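Local coordinates for deoxyribodipyrimidine photo-lyase (Oryza sativa Japonica Group, PDB 3UMV), which uses light and a bound FAD to split cyclobutane pyrimidine dimers in ultraviolet-damaged DNA back into separate pyrimidines, at residues A168-P173 with V322-A327; R297-A302 with A315-L320. One frame throughout, in Å; residues are numbered along the deposited sequence. Where two conformers were deposited one is given.

Both contacts are made by helix 310-333, and their centres lie about 11 Å apart. Contact 2 uses its earlier turns, 315-320, against helix 295-305, just before it in the chain; contact 1 uses the next turns, 322-327, against the loop 168-173 that leaves strand 162-166 of the alpha/beta domain. In chain order the loop comes first, then both halves of contact 2, then the second half of contact 1. The helix continues between the two through a wider, pi-type turn, with probable hydrogen bonds from Arg323 N to Glu318 O and from Arg324 N to Glu319 O. Both contacts touch FAD, so one helix ties the cofactor site to the helical hairpin and to the alpha/beta domain.

Contact 1 (A168-P173 with V322-A327); sequences AHNVVP and VRRELA. With FAD (flavin-adenine dinucleotide), chain I.
The loop that follows strand 162-166 of the photolyase alpha/beta domain meets a turn of the FAD-binding helix 310-333, and a buried glutamate carboxylate accepts two consecutive N-H groups of the loop. Glu325 has CG anti to its carbonyl carbon and a chain extended beyond it (chi2 -178°), which carries the carboxylate from the helix to the loop. Glu325 OE2 takes Val171 N at 2.7 Å in a nearly straight bond, though the donor stands above the carboxylate plane; Glu325 OE1 takes Val172 N at 3.3 Å through its syn lone pair. A glutamate suits this place because its two oxygens can accept from consecutive amides. The anti lone pair of Glu325 OE2 also receives Arg324 NH2 at 2.8 Å, a salt bridge between adjacent residues of the helix that probably helps keep the buried acid ionised.

Arg324 runs extended from the helix and bends at chi3 (50°), so its guanidinium crosses the His169 and Asn170 side chains obliquely, its plane 17° from the Asn170 amide, while NE bonds to Leu320 O. Arg324 NH1 makes a weak, bent bond to His169 O at 3.3 Å, and a water links it to Asn170 OD1. The amide of Asn170 slides past the Glu325 chain, OD1 lying 3.1 Å from Glu325 CG, while its ND2 is held by Asp167 and Asp328. A second water donates to both Glu325 OE1 and Val172 O, bridging the segments again. Where the helix turns toward the cofactor, Arg324 CA rests 3.4 Å from FAD N3A, so a residue that meets the loop also lines the adenine pocket. Val171 and Val172 pack on Met196 of helix 196-199, Val171 also touches Gln296 of helix 295-305, and Val322 lies against helix 185-193.

Contact 2 (R297-A302 with A315-L320); sequences RCALEA and AFLEEL. With FAD (flavin-adenine dinucleotide), chain I.
Leu320 CD2 makes the closest side-chain approach between these two helices, 3.6 Å from Cys298 CB, and it also lies against Ala299 N. Its CG is anti to the backbone N (chi1 173°), which sends the branched end across to helix 295-305. Leu317 reaches over with CD2, 3.8 Å from Ala299 CB, and the same methyl borders Ala302 CB at 4.1 Å. Small residues suit the 297-302 side, because Ala299 and Ala302 leave room for leucine branches from the partner. The helices 295-305 and 310-333 form an antiparallel helical hairpin; the axes of the two short segments approach to 10.4 Å, at 167° between their directions, and no hydrogen bond crosses between the segments. At this spacing longer side chains on one helix meet short ones on the other.

Phe316 packs more loosely: its ring presents an edge to Ala302 CB, with CD1 at 4.0 Å. Phe316 CE2 lies 3.8 Å from FAD C5B, and Leu284 and Phe260 also meet the ring, so an apolar aromatic fits between the hairpin and the cofactor. On the same helix, Glu319 O approaches FAD C1B at 3.3 Å. The outer flank of helix 295-305 is polar and partly exposed: Arg297 NH2 and Glu301 OE2 form a salt bridge whose hydrogen bond is weak, with Asp52 and Glu202 as further partners of the arginine and Lys304 of the glutamate.

Contact 1 (A168-P173 with V322-A327)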
ATOM      1  N   ALA A 168      -1.221  12.424  -0.418  1.00 13.95           N
ATOM      2  CA  ALA A 168       0.090  12.415   0.213  1.00 11.66           C
ATOM      3  C   ALA A 168       0.887  11.176  -0.173  1.00 16.18           C
ATOM      4  O   ALA A 168       2.043  11.038   0.222  1.00 16.10           O
ATOM      5  CB  ALA A 168      -0.052  12.480   1.742  1.00 14.10           C
ATOM      6  N   HIS A 169       0.273  10.271  -0.924  1.00 13.44           N
ATOM      7  CA  HIS A 169       0.904   8.976  -1.206  1.00 13.95           C
ATOM      8  C   HIS A 169       1.584   8.927  -2.576  1.00 12.42           C
ATOM      9  O   HIS A 169       2.591   8.243  -2.761  1.00 17.24           O
ATOM     10  CB  HIS A 169      -0.136   7.860  -1.129  1.00 15.75           C
ATOM     11  CG  HIS A 169       0.416   6.554  -0.649  1.00 13.67           C
ATOM     12  ND1 HIS A 169       0.681   6.302   0.684  1.00 13.75           N
ATOM     13  CD2 HIS A 169       0.731   5.423  -1.317  1.00 12.67           C
ATOM     14  CE1 HIS A 169       1.144   5.069   0.812  1.00 14.44           C
ATOM     15  NE2 HIS A 169       1.180   4.515  -0.389  1.00 19.02           N
ATOM     16  N   ASN A 170       1.033   9.641  -3.544  1.00 14.25           N
ATOM     17  CA  ASN A 170       1.547   9.577  -4.897  1.00 12.87           C
ATOM     18  C   ASN A 170       2.405  10.809  -5.202  1.00 14.04           C
ATOM     19  O   ASN A 170       2.135  11.886  -4.681  1.00 18.27           O
ATOM     20  CB  ASN A 170       0.393   9.502  -5.892  1.00 12.67           C
ATOM     21  CG  ASN A 170      -0.395   8.210  -5.773  1.00 14.67           C
ATOM     22  OD1 ASN A 170       0.170   7.122  -5.893  1.00 17.15           O
ATOM     23  ND2 ASN A 170      -1.697   8.320  -5.490  1.00 16.40           N
ATOM     24  N   VAL A 171       3.427  10.643  -6.042  1.00 15.03           N
ATOM     25  CA  VAL A 171       4.239  11.772  -6.490  1.00 15.14           C
ATOM     26  C   VAL A 171       3.377  12.719  -7.300  1.00 15.60           C
ATOM     27  O   VAL A 171       3.376  13.929  -7.065  1.00 14.73           O
ATOM     28  CB  VAL A 171       5.452  11.330  -7.361  1.00 12.07           C
ATOM     29  CG1 VAL A 171       6.266  12.540  -7.781  1.00 16.11           C
ATOM     30  CG2 VAL A 171       6.326  10.347  -6.585  1.00 18.76           C
ATOM     31  N   VAL A 172       2.659  12.168  -8.274  1.00 17.92           N
ATOM     32  CA  VAL A 172       1.737  12.967  -9.061  1.00 17.56           C
ATOM     33  C   VAL A 172       0.337  12.676  -8.529  1.00 14.07           C
ATOM     34  O   VAL A 172      -0.077  11.516  -8.466  1.00 12.47           O
ATOM     35  CB  VAL A 172       1.820  12.609 -10.566  1.00 17.56           C
ATOM     36  CG1 VAL A 172       0.890  13.502 -11.386  1.00 14.98           C
ATOM     37  CG2 VAL A 172       3.262  12.742 -11.091  1.00 16.17           C
ATOM     38  N   PRO A 173      -0.401  13.716  -8.127  1.00 16.20           N
ATOM     39  CA  PRO A 173      -1.739  13.493  -7.561  1.00 13.33           C
ATOM     40  C   PRO A 173      -2.593  12.608  -8.451  1.00 15.04           C
ATOM     41  O   PRO A 173      -2.588  12.783  -9.676  1.00 16.19           O
ATOM     42  CB  PRO A 173      -2.316  14.906  -7.491  1.00 18.31           C
ATOM     43  CG  PRO A 173      -1.115  15.782  -7.332  1.00 18.51           C
ATOM     44  CD  PRO A 173      -0.006  15.137  -8.099  1.00 18.92           C
ATOM     45  N   VAL A 322       5.929   4.772 -11.607  1.00 15.40           N
ATOM     46  CA  VAL A 322       4.967   4.458 -12.647  1.00 10.67           C
ATOM     47  C   VAL A 322       4.038   3.279 -12.318  1.00 13.05           C
ATOM     48  O   VAL A 322       2.822   3.409 -12.389  1.00 15.75           O
ATOM     49  CB  VAL A 322       5.646   4.258 -14.012  1.00 15.50           C
ATOM     50  CG1 VAL A 322       4.682   3.619 -14.977  1.00 18.98           C
ATOM     51  CG2 VAL A 322       6.097   5.610 -14.547  1.00 16.15           C
ATOM     52  N   ARG A 323       4.611   2.138 -11.964  0.50 13.61           N
ATOM     53  CA  ARG A 323       3.786   0.966 -11.709  0.50 14.76           C
ATOM     54  C   ARG A 323       2.910   1.163 -10.472  0.50 13.62           C
ATOM     55  O   ARG A 323       1.693   0.951 -10.527  0.50 12.52           O
ATOM     56  CB  ARG A 323       4.641  -0.295 -11.597  0.50 16.93           C
ATOM     57  CG  ARG A 323       5.388  -0.640 -12.875  0.50 18.69           C
ATOM     58  CD  ARG A 323       5.243  -2.126 -13.191  0.50 19.74           C
ATOM     59  NE  ARG A 323       3.864  -2.469 -13.529  0.50 21.15           N
ATOM     60  CZ  ARG A 323       3.422  -2.622 -14.773  0.50 20.12           C
ATOM     61  NH1 ARG A 323       2.150  -2.931 -15.001  0.50  8.90           N
ATOM     62  NH2 ARG A 323       4.262  -2.473 -15.788  0.50 20.80           N
ATOM     63  N   ARG A 324       3.518   1.584  -9.367  1.00 14.34           N
ATOM     64  CA  ARG A 324       2.776   1.722  -8.119  1.00 14.40           C
ATOM     65  C   ARG A 324       1.640   2.722  -8.318  1.00 14.08           C
ATOM     66  O   ARG A 324       0.496   2.458  -7.945  1.00 14.33           O
ATOM     67  CB  ARG A 324       3.676   2.177  -6.971  1.00 15.67           C
ATOM     68  CG  ARG A 324       2.903   2.396  -5.664  1.00 15.50           C
ATOM     69  CD  ARG A 324       3.822   2.906  -4.574  1.00 14.17           C
ATOM     70  NE  ARG A 324       4.575   4.041  -5.089  1.00 16.92           N
ATOM     71  CZ  ARG A 324       4.129   5.289  -5.165  1.00 21.54           C
ATOM     72  NH1 ARG A 324       2.920   5.623  -4.702  1.00 18.55           N
ATOM     73  NH2 ARG A 324       4.915   6.223  -5.696  1.00 23.71           N
ATOM     74  N   GLU A 325       1.955   3.862  -8.922  1.00 10.57           N
ATOM     75  CA  GLU A 325       0.932   4.878  -9.125  1.00  9.47           C
ATOM     76  C   GLU A 325      -0.126   4.487 -10.153  1.00 14.54           C
ATOM     77  O   GLU A 325      -1.269   4.948 -10.077  1.00 12.93           O
ATOM     78  CB  GLU A 325       1.568   6.263  -9.350  1.00 10.32           C
ATOM     79  CG  GLU A 325       2.268   6.711  -8.074  1.00 13.26           C
ATOM     80  CD  GLU A 325       2.911   8.092  -8.103  1.00 16.51           C
ATOM     81  OE1 GLU A 325       2.509   8.965  -8.907  1.00 20.20           O
ATOM     82  OE2 GLU A 325       3.811   8.294  -7.259  1.00 18.67           O
ATOM     83  N   LEU A 326       0.251   3.619 -11.091  1.00 11.58           N
ATOM     84  CA  LEU A 326      -0.703   3.051 -12.032  1.00 14.89           C
ATOM     85  C   LEU A 326      -1.742   2.209 -11.291  1.00 14.72           C
ATOM     86  O   LEU A 326      -2.904   2.172 -11.691  1.00 10.42           O
ATOM     87  CB  LEU A 326       0.014   2.209 -13.095  1.00 12.26           C
ATOM     88  CG  LEU A 326      -0.919   1.409 -14.021  1.00 12.93           C
ATOM     89  CD1 LEU A 326      -1.805   2.298 -14.887  1.00 13.94           C
ATOM     90  CD2 LEU A 326      -0.085   0.483 -14.866  1.00 11.81           C
ATOM     91  N   ALA A 327      -1.333   1.547 -10.208  1.00 13.59           N
ATOM     92  CA  ALA A 327      -2.293   0.783  -9.422  1.00 11.71           C
ATOM     93  C   ALA A 327      -3.301   1.691  -8.728  1.00 12.97           C
ATOM     94  O   ALA A 327      -4.477   1.334  -8.659  1.00 16.65           O
ATOM     95  CB  ALA A 327      -1.601  -0.142  -8.402  1.00 12.08           C
TER
HETATM   96  PA  FAD I 801      10.974  -3.616  -5.435  1.00 15.32           P
HETATM   97  O1A FAD I 801      11.297  -4.408  -6.665  1.00 20.21           O
HETATM   98  O2A FAD I 801      12.175  -3.132  -4.671  1.00 16.35           O
HETATM   99  O5B FAD I 801      10.030  -2.396  -5.863  1.00 16.20           O
HETATM  100  C5B FAD I 801      10.067  -1.152  -5.199  1.00 20.26           C
HETATM  101  C4B FAD I 801       8.653  -0.570  -5.104  1.00 15.98           C
HETATM  102  O4B FAD I 801       8.058  -0.406  -6.382  1.00 14.28           O
HETATM  103  C3B FAD I 801       7.709  -1.497  -4.361  1.00 17.49           C
HETATM  104  O3B FAD I 801       7.818  -1.338  -2.967  1.00 17.24           O
HETATM  105  C2B FAD I 801       6.378  -1.024  -4.867  1.00 14.42           C
HETATM  106  O2B FAD I 801       6.041   0.199  -4.240  1.00 18.60           O
HETATM  107  C1B FAD I 801       6.684  -0.715  -6.311  1.00 15.20           C
HETATM  108  N9A FAD I 801       6.368  -1.865  -7.174  1.00 14.24           N
HETATM  109  C8A FAD I 801       7.213  -2.860  -7.589  1.00 16.30           C
HETATM  110  N7A FAD I 801       6.502  -3.701  -8.377  1.00 13.66           N
HETATM  111  C5A FAD I 801       5.215  -3.259  -8.453  1.00 13.15           C
HETATM  112  C6A FAD I 801       4.061  -3.708  -9.107  1.00 14.39           C
HETATM  113  N6A FAD I 801       4.080  -4.746  -9.943  1.00 18.62           N
HETATM  114  N1A FAD I 801       2.884  -3.004  -8.980  1.00 14.33           N
HETATM  115  C2A FAD I 801       2.847  -1.858  -8.220  1.00 16.42           C
HETATM  116  N3A FAD I 801       3.981  -1.419  -7.573  1.00 15.00           N
HETATM  117  C4A FAD I 801       5.140  -2.102  -7.702  1.00 14.60           C
HETATM  118  N1  FAD I 801       2.573  -4.976  -4.117  1.00  9.88           N
HETATM  119  C2  FAD I 801       2.205  -4.454  -2.911  1.00 14.62           C
HETATM  120  O2  FAD I 801       2.733  -3.399  -2.560  1.00 15.69           O
HETATM  121  N3  FAD I 801       1.252  -5.087  -2.132  1.00 11.32           N
HETATM  122  C4  FAD I 801       0.669  -6.268  -2.556  1.00 13.20           C
HETATM  123  O4  FAD I 801      -0.177  -6.834  -1.856  1.00 14.63           O
HETATM  124  C4X FAD I 801       1.042  -6.785  -3.791  1.00 15.67           C
HETATM  125  N5  FAD I 801       0.511  -7.962  -4.264  1.00 16.42           N
HETATM  126  C5X FAD I 801       0.879  -8.449  -5.502  1.00 13.22           C
HETATM  127  C6  FAD I 801       0.307  -9.632  -5.989  1.00 10.28           C
HETATM  128  C7  FAD I 801       0.682 -10.131  -7.240  1.00 10.31           C
HETATM  129  C7M FAD I 801       0.042 -11.397  -7.746  1.00  9.76           C
HETATM  130  C8  FAD I 801       1.638  -9.442  -7.993  1.00 11.96           C
HETATM  131  C8M FAD I 801       2.084  -9.930  -9.339  1.00 12.83           C
HETATM  132  C9  FAD I 801       2.205  -8.281  -7.495  1.00  9.70           C
HETATM  133  C9A FAD I 801       1.827  -7.785  -6.261  1.00 11.51           C
HETATM  134  N10 FAD I 801       2.400  -6.629  -5.772  1.00 10.48           N
HETATM  135  C10 FAD I 801       1.995  -6.141  -4.554  1.00  9.86           C
HETATM  136  C1' FAD I 801       3.451  -5.858  -6.559  1.00 12.56           C
HETATM  137  C2' FAD I 801       4.921  -6.288  -6.255  1.00 12.97           C
HETATM  138  O2' FAD I 801       5.140  -7.703  -6.289  1.00 14.04           O
HETATM  139  C3' FAD I 801       5.461  -5.764  -4.912  1.00 12.98           C
HETATM  140  O3' FAD I 801       5.221  -4.385  -4.824  1.00 13.37           O
HETATM  141  C4' FAD I 801       6.962  -6.004  -4.727  1.00 15.73           C
HETATM  142  O4' FAD I 801       7.237  -7.390  -4.804  1.00 18.20           O
HETATM  143  C5' FAD I 801       7.372  -5.425  -3.374  1.00 13.94           C
HETATM  144  O5' FAD I 801       8.659  -5.792  -2.939  1.00 11.85           O
HETATM  145  P   FAD I 801       9.820  -4.684  -2.909  1.00 13.52           P
HETATM  146  O1P FAD I 801       9.359  -3.441  -2.172  1.00 15.62           O
HETATM  147  O2P FAD I 801      11.066  -5.286  -2.313  1.00 14.02           O
HETATM  148  O3P FAD I 801       9.970  -4.498  -4.504  1.00 15.16           O
HETATM  149  O   HOH W   1       0.355   4.634  -4.229  1.00 21.44           O
HETATM  150  O   HOH W   2      -0.048   9.241  -9.934  1.00 20.71           O

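Contact 2 (R297-A302 with A315-L320)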
ATOM      1  N   ARG A 297       9.773  10.677  -1.249  1.00 13.05           N
ATOM      2  CA  ARG A 297      11.091  10.606  -0.605  1.00 15.74           C
ATOM      3  C   ARG A 297      12.003   9.557  -1.257  1.00 18.95           C
ATOM      4  O   ARG A 297      13.186   9.821  -1.505  1.00 18.73           O
ATOM      5  CB  ARG A 297      10.957  10.295   0.892  1.00 17.84           C
ATOM      6  CG  ARG A 297      12.284   9.952   1.569  1.00 15.89           C
ATOM      7  CD  ARG A 297      13.297  11.068   1.350  1.00 14.96           C
ATOM      8  NE  ARG A 297      12.783  12.355   1.797  1.00 19.15           N
ATOM      9  CZ  ARG A 297      13.277  13.535   1.444  1.00 25.79           C
ATOM     10  NH1 ARG A 297      12.720  14.643   1.913  1.00 24.66           N
ATOM     11  NH2 ARG A 297      14.319  13.611   0.621  1.00 26.12           N
ATOM     12  N   CYS A 298      11.467   8.363  -1.512  1.00 16.87           N
ATOM     13  CA  CYS A 298      12.272   7.292  -2.101  1.00 16.44           C
ATOM     14  C   CYS A 298      12.727   7.685  -3.512  1.00 18.05           C
ATOM     15  O   CYS A 298      13.876   7.434  -3.904  1.00 19.05           O
ATOM     16  CB  CYS A 298      11.469   5.987  -2.151  1.00 16.25           C
ATOM     17  SG  CYS A 298      11.107   5.283  -0.536  1.00 18.46           S
ATOM     18  N   ALA A 299      11.816   8.290  -4.271  1.00 15.46           N
ATOM     19  CA  ALA A 299      12.128   8.771  -5.619  1.00 17.01           C
ATOM     20  C   ALA A 299      13.191   9.877  -5.617  1.00 19.29           C
ATOM     21  O   ALA A 299      14.102   9.855  -6.437  1.00 18.78           O
ATOM     22  CB  ALA A 299      10.862   9.268  -6.306  1.00 18.23           C
ATOM     23  N   LEU A 300      13.067  10.837  -4.706  1.00 15.55           N
ATOM     24  CA  LEU A 300      14.046  11.921  -4.599  1.00 16.87           C
ATOM     25  C   LEU A 300      15.445  11.395  -4.311  1.00 17.47           C
ATOM     26  O   LEU A 300      16.432  11.872  -4.874  1.00 20.78           O
ATOM     27  CB  LEU A 300      13.654  12.895  -3.488  1.00 21.55           C
ATOM     28  CG  LEU A 300      12.441  13.764  -3.761  1.00 19.64           C
ATOM     29  CD1 LEU A 300      11.912  14.347  -2.458  1.00 18.34           C
ATOM     30  CD2 LEU A 300      12.759  14.855  -4.774  1.00 19.92           C
ATOM     31  N   GLU A 301      15.527  10.436  -3.405  1.00 17.30           N
ATOM     32  CA  GLU A 301      16.818   9.882  -3.029  1.00 16.48           C
ATOM     33  C   GLU A 301      17.389   9.060  -4.165  1.00 21.75           C
ATOM     34  O   GLU A 301      18.609   9.009  -4.350  1.00 24.29           O
ATOM     35  CB  GLU A 301      16.695   9.058  -1.747  1.00 19.41           C
ATOM     36  CG  GLU A 301      16.252   9.878  -0.543  1.00 26.11           C
ATOM     37  CD  GLU A 301      17.251  10.967  -0.205  1.00 26.91           C
ATOM     38  OE1 GLU A 301      18.441  10.794  -0.552  1.00 27.27           O
ATOM     39  OE2 GLU A 301      16.857  11.991   0.396  1.00 26.24           O
ATOM     40  N   ALA A 302      16.520   8.401  -4.926  1.00 17.67           N
ATOM     41  CA  ALA A 302      16.989   7.666  -6.095  1.00 20.54           C
ATOM     42  C   ALA A 302      17.561   8.642  -7.123  1.00 22.67           C
ATOM     43  O   ALA A 302      18.577   8.371  -7.743  1.00 19.69           O
ATOM     44  CB  ALA A 302      15.868   6.835  -6.698  1.00 23.90           C
ATOM     45  N   ALA A 315      15.241   1.762 -13.595  1.00 19.87           N
ATOM     46  CA  ALA A 315      14.356   0.617 -13.449  1.00 20.16           C
ATOM     47  C   ALA A 315      13.607   0.656 -12.116  1.00 20.61           C
ATOM     48  O   ALA A 315      12.413   0.371 -12.054  1.00 20.96           O
ATOM     49  CB  ALA A 315      15.149  -0.671 -13.589  1.00 22.33           C
ATOM     50  N   PHE A 316      14.316   1.016 -11.054  1.00 18.54           N
ATOM     51  CA  PHE A 316      13.711   1.206  -9.738  1.00 18.08           C
ATOM     52  C   PHE A 316      12.595   2.260  -9.773  1.00 16.79           C
ATOM     53  O   PHE A 316      11.482   2.008  -9.320  1.00 18.43           O
ATOM     54  CB  PHE A 316      14.787   1.596  -8.728  1.00 21.75           C
ATOM     55  CG  PHE A 316      14.261   1.850  -7.338  1.00 22.52           C
ATOM     56  CD1 PHE A 316      14.412   3.096  -6.752  1.00 21.62           C
ATOM     57  CD2 PHE A 316      13.628   0.846  -6.619  1.00 18.63           C
ATOM     58  CE1 PHE A 316      13.944   3.345  -5.468  1.00 17.47           C
ATOM     59  CE2 PHE A 316      13.160   1.087  -5.328  1.00 15.80           C
ATOM     60  CZ  PHE A 316      13.314   2.347  -4.762  1.00 17.00           C
ATOM     61  N   LEU A 317      12.901   3.433 -10.317  1.00 21.79           N
ATOM     62  CA  LEU A 317      11.923   4.511 -10.464  1.00 18.11           C
ATOM     63  C   LEU A 317      10.696   4.095 -11.293  1.00 20.61           C
ATOM     64  O   LEU A 317       9.590   4.561 -11.036  1.00 19.66           O
ATOM     65  CB  LEU A 317      12.596   5.749 -11.063  1.00 17.81           C
ATOM     66  CG  LEU A 317      13.471   6.557 -10.096  1.00 19.93           C
ATOM     67  CD1 LEU A 317      14.383   7.541 -10.854  1.00 22.38           C
ATOM     68  CD2 LEU A 317      12.608   7.276  -9.061  1.00 20.30           C
ATOM     69  N   GLU A 318      10.889   3.241 -12.296  1.00 18.73           N
ATOM     70  CA  GLU A 318       9.764   2.733 -13.088  1.00 20.42           C
ATOM     71  C   GLU A 318       8.785   1.928 -12.210  1.00 20.15           C
ATOM     72  O   GLU A 318       7.555   2.087 -12.301  1.00 18.64           O
ATOM     73  CB  GLU A 318      10.276   1.902 -14.279  1.00 25.57           C
ATOM     74  CG  GLU A 318       9.210   1.101 -15.039  1.00 26.76           C
ATOM     75  CD  GLU A 318       8.224   1.974 -15.822  1.00 28.13           C
ATOM     76  OE1 GLU A 318       7.131   1.467 -16.169  1.00 25.25           O
ATOM     77  OE2 GLU A 318       8.539   3.154 -16.090  1.00 30.67           O
ATOM     78  N   GLU A 319       9.322   1.073 -11.349  1.00 15.07           N
ATOM     79  CA  GLU A 319       8.460   0.256 -10.490  1.00 16.23           C
ATOM     80  C   GLU A 319       7.904   1.113  -9.356  1.00 16.96           C
ATOM     81  O   GLU A 319       6.705   1.071  -9.044  1.00 15.05           O
ATOM     82  CB  GLU A 319       9.228  -0.956  -9.939  1.00 18.47           C
ATOM     83  CG  GLU A 319       9.987  -1.761 -10.997  1.00 21.66           C
ATOM     84  CD  GLU A 319       9.075  -2.442 -12.002  1.00 26.75           C
ATOM     85  OE1 GLU A 319       8.135  -3.157 -11.581  1.00 25.15           O
ATOM     86  OE2 GLU A 319       9.295  -2.267 -13.218  1.00 31.66           O
ATOM     87  N   LEU A 320       8.768   1.934  -8.767  1.00 13.92           N
ATOM     88  CA  LEU A 320       8.390   2.717  -7.605  1.00 12.82           C
ATOM     89  C   LEU A 320       7.336   3.791  -7.899  1.00 18.61           C
ATOM     90  O   LEU A 320       6.475   4.048  -7.061  1.00 18.90           O
ATOM     91  CB  LEU A 320       9.632   3.380  -6.997  1.00 15.26           C
ATOM     92  CG  LEU A 320       9.372   4.367  -5.860  1.00 19.46           C
ATOM     93  CD1 LEU A 320       8.959   3.614  -4.620  1.00 17.33           C
ATOM     94  CD2 LEU A 320      10.628   5.182  -5.592  1.00 20.35           C
TER
HETATM   95  PA  FAD I 801      10.974  -3.616  -5.435  1.00 15.32           P
HETATM   96  O1A FAD I 801      11.297  -4.408  -6.665  1.00 20.21           O
HETATM   97  O2A FAD I 801      12.175  -3.132  -4.671  1.00 16.35           O
HETATM   98  O5B FAD I 801      10.030  -2.396  -5.863  1.00 16.20           O
HETATM   99  C5B FAD I 801      10.067  -1.152  -5.199  1.00 20.26           C
HETATM  100  C4B FAD I 801       8.653  -0.570  -5.104  1.00 15.98           C
HETATM  101  O4B FAD I 801       8.058  -0.406  -6.382  1.00 14.28           O
HETATM  102  C3B FAD I 801       7.709  -1.497  -4.361  1.00 17.49           C
HETATM  103  O3B FAD I 801       7.818  -1.338  -2.967  1.00 17.24           O
HETATM  104  C2B FAD I 801       6.378  -1.024  -4.867  1.00 14.42           C
HETATM  105  O2B FAD I 801       6.041   0.199  -4.240  1.00 18.60           O
HETATM  106  C1B FAD I 801       6.684  -0.715  -6.311  1.00 15.20           C
HETATM  107  N9A FAD I 801       6.368  -1.865  -7.174  1.00 14.24           N
HETATM  108  C8A FAD I 801       7.213  -2.860  -7.589  1.00 16.30           C
HETATM  109  N7A FAD I 801       6.502  -3.701  -8.377  1.00 13.66           N
HETATM  110  C5A FAD I 801       5.215  -3.259  -8.453  1.00 13.15           C
HETATM  111  C6A FAD I 801       4.061  -3.708  -9.107  1.00 14.39           C
HETATM  112  N6A FAD I 801       4.080  -4.746  -9.943  1.00 18.62           N
HETATM  113  N1A FAD I 801       2.884  -3.004  -8.980  1.00 14.33           N
HETATM  114  C2A FAD I 801       2.847  -1.858  -8.220  1.00 16.42           C
HETATM  115  N3A FAD I 801       3.981  -1.419  -7.573  1.00 15.00           N
HETATM  116  C4A FAD I 801       5.140  -2.102  -7.702  1.00 14.60           C
HETATM  117  N1  FAD I 801       2.573  -4.976  -4.117  1.00  9.88           N
HETATM  118  C2  FAD I 801       2.205  -4.454  -2.911  1.00 14.62           C
HETATM  119  O2  FAD I 801       2.733  -3.399  -2.560  1.00 15.69           O
HETATM  120  N3  FAD I 801       1.252  -5.087  -2.132  1.00 11.32           N
HETATM  121  C4  FAD I 801       0.669  -6.268  -2.556  1.00 13.20           C
HETATM  122  O4  FAD I 801      -0.177  -6.834  -1.856  1.00 14.63           O
HETATM  123  C4X FAD I 801       1.042  -6.785  -3.791  1.00 15.67           C
HETATM  124  N5  FAD I 801       0.511  -7.962  -4.264  1.00 16.42           N
HETATM  125  C5X FAD I 801       0.879  -8.449  -5.502  1.00 13.22           C
HETATM  126  C6  FAD I 801       0.307  -9.632  -5.989  1.00 10.28           C
HETATM  127  C7  FAD I 801       0.682 -10.131  -7.240  1.00 10.31           C
HETATM  128  C7M FAD I 801       0.042 -11.397  -7.746  1.00  9.76           C
HETATM  129  C8  FAD I 801       1.638  -9.442  -7.993  1.00 11.96           C
HETATM  130  C8M FAD I 801       2.084  -9.930  -9.339  1.00 12.83           C
HETATM  131  C9  FAD I 801       2.205  -8.281  -7.495  1.00  9.70           C
HETATM  132  C9A FAD I 801       1.827  -7.785  -6.261  1.00 11.51           C
HETATM  133  N10 FAD I 801       2.400  -6.629  -5.772  1.00 10.48           N
HETATM  134  C10 FAD I 801       1.995  -6.141  -4.554  1.00  9.86           C
HETATM  135  C1' FAD I 801       3.451  -5.858  -6.559  1.00 12.56           C
HETATM  136  C2' FAD I 801       4.921  -6.288  -6.255  1.00 12.97           C
HETATM  137  O2' FAD I 801       5.140  -7.703  -6.289  1.00 14.04           O
HETATM  138  C3' FAD I 801       5.461  -5.764  -4.912  1.00 12.98           C
HETATM  139  O3' FAD I 801       5.221  -4.385  -4.824  1.00 13.37           O
HETATM  140  C4' FAD I 801       6.962  -6.004  -4.727  1.00 15.73           C
HETATM  141  O4' FAD I 801       7.237  -7.390  -4.804  1.00 18.20           O
HETATM  142  C5' FAD I 801       7.372  -5.425  -3.374  1.00 13.94           C
HETATM  143  O5' FAD I 801       8.659  -5.792  -2.939  1.00 11.85           O
HETATM  144  P   FAD I 801       9.820  -4.684  -2.909  1.00 13.52           P
HETATM  145  O1P FAD I 801       9.359  -3.441  -2.172  1.00 15.62           O
HETATM  146  O2P FAD I 801      11.066  -5.286  -2.313  1.00 14.02           O
HETATM  147  O3P FAD I 801       9.970  -4.498  -4.504  1.00 15.16           O